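Local coordinates for ATP synthase subunit s, mitochondrial (Bos taurus, PDB 3E3Z) that regulates mitochondrial ATP synthase, supporting its proton conduction and blocking a proton leak through an alternative exit pathway, at the Phenylarsine oxide site. Coordinates in Å, arbitrary orientation; residue numbers count along the deposited sequence, not the author numbering.

The Phenylarsine oxide site. Residues 6-7, 10, 72, 97. With PA0 (Phenylarsine oxide), chain B.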
loop_
_atom_site.group_PDB
_atom_site.type_symbol
_atom_site.label_atom_id
_atom_site.label_comp_id
_atom_site.label_asym_id
_atom_site.label_seq_id
_atom_site.Cartn_x
_atom_site.Cartn_y
_atom_site.Cartn_z
ATOM N N LEU A 6 -10.581 9.947 15.026
ATOM C CA LEU A 6 -11.404 9.226 14.072
ATOM C C LEU A 6 -10.481 8.550 13.056
ATOM O O LEU A 6 -10.652 7.370 12.718
ATOM C CB LEU A 6 -12.411 10.143 13.392
ATOM C CG LEU A 6 -13.465 9.414 12.563
ATOM C CD1 LEU A 6 -14.369 8.554 13.447
ATOM C CD2 LEU A 6 -14.274 10.395 11.716
ATOM N N ASN A 7 -9.488 9.283 12.607
ATOM C CA ASN A 7 -8.569 8.722 11.603
ATOM C C ASN A 7 -7.779 7.596 12.207
ATOM O O ASN A 7 -7.508 6.588 11.560
ATOM C CB ASN A 7 -7.604 9.776 11.072
ATOM C CG ASN A 7 -6.746 9.238 9.934
ATOM O OD1 ASN A 7 -5.539 9.056 10.083
ATOM N ND2 ASN A 7 -7.373 8.952 8.817
ATOM N N PHE A 10 -9.983 4.503 12.495
ATOM C CA PHE A 10 -10.199 3.950 11.138
ATOM C C PHE A 10 -9.036 3.038 10.765
ATOM O O PHE A 10 -9.223 2.048 10.057
ATOM C CB PHE A 10 -10.440 5.043 10.090
ATOM C CG PHE A 10 -11.902 5.329 9.837
ATOM C CD1 PHE A 10 -12.483 5.100 8.603
ATOM C CD2 PHE A 10 -12.710 5.815 10.845
ATOM C CE1 PHE A 10 -13.810 5.354 8.371
ATOM C CE2 PHE A 10 -14.042 6.048 10.617
ATOM C CZ PHE A 10 -14.593 5.829 9.378
ATOM N N CYS A 72 -7.805 7.529 3.491
ATOM C CA CYS A 72 -7.254 7.969 4.795
ATOM C C CYS A 72 -6.350 6.987 5.485
ATOM O O CYS A 72 -6.046 7.139 6.668
ATOM C CB CYS A 72 -8.357 8.385 5.771
ATOM S SG CYS A 72 -9.416 7.089 6.279
ATOM N N TYR A 97 -2.539 11.492 4.024
ATOM C CA TYR A 97 -1.989 11.175 5.357
ATOM C C TYR A 97 -0.758 10.297 5.359
ATOM O O TYR A 97 -0.082 10.191 6.378
ATOM C CB TYR A 97 -3.055 10.553 6.261
ATOM C CG TYR A 97 -4.284 11.393 6.437
ATOM C CD1 TYR A 97 -4.233 12.621 7.083
ATOM C CD2 TYR A 97 -5.504 10.940 6.000
ATOM C CE1 TYR A 97 -5.392 13.381 7.258
ATOM C CE2 TYR A 97 -6.652 11.692 6.159
ATOM C CZ TYR A 97 -6.595 12.888 6.799
ATOM O OH TYR A 97 -7.776 13.602 6.957
HETATM AS AS7 PA0 B . -11.540 7.985 6.169
HETATM C C1 PA0 B . -11.307 8.954 7.113
HETATM C C2 PA0 B . -11.468 8.689 8.467
HETATM C C3 PA0 B . -11.215 9.676 9.408
HETATM C C4 PA0 B . -10.794 10.946 9.020
HETATM C C5 PA0 B . -10.634 11.229 7.666
HETATM C C6 PA0 B . -10.894 10.235 6.726
#
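Phenylarsine oxide (PA0) sits between the N-terminal helix 2-11 and two loops of the leucine-rich repeat domain, one carrying Cys72 and one Tyr97. The arsenic end is held by the cysteine. Cys72 SG lies 2.3 Å from PA0 AS7, the spacing of a covalent sulfur-arsenic bond, as expected of a trivalent arsenical that reacts with thiols. SG takes the crowded position between the backbone N and the carbonyl carbon (chi1 66°), which turns the sulfur toward helix 2-11.

Phe10 stands at the C2 and arsenic rim of the ligand. Phe10 CB is 4.1 Å from the phenyl carbon PA0 C2. CG and CD1 come nearer, with Phe10 CG 3.7 Å from PA0 C2. Farther along the same edge, CD1 and CE1 also touch the arsenic, Phe10 CD1 at 3.9 Å from PA0 AS7. The phenyl group points its C2 edge at one face of the Phe10 ring, above the rim and not the centre. The Phe10 and PA0 rings are nearly perpendicular, at 85°. An alanine at Phe10 would remove this face and would probably leave the phenyl group and arsenic less firmly held against the helix.

One turn earlier, Leu6 applies its CG and CD2 branch to C3, with CD2 toward one phenyl face. Asn7 covers the opposite face, on the Cys72 side. Asn7 CA is 3.6 Å from PA0 C3, CB lies above the C3-C4 edge, and ND2 sits almost over the ring centre. Asn7 ND2 donates a hydrogen bond of 3.1 Å to Cys72 O, fairly straight at 161° and along a lone pair. This bond ties the helix to the cysteine loop and holds the amide across the phenyl face. Tyr97 OH, the phenol hydroxyl, is 3.8 Å from PA0 C5, while its ring edge faces Cys72 CA.

The site shows a reactive thiol of coupling factor B captured by a thiol-reactive arsenical. Such modification may disturb coupling, though the structure alone does not show how.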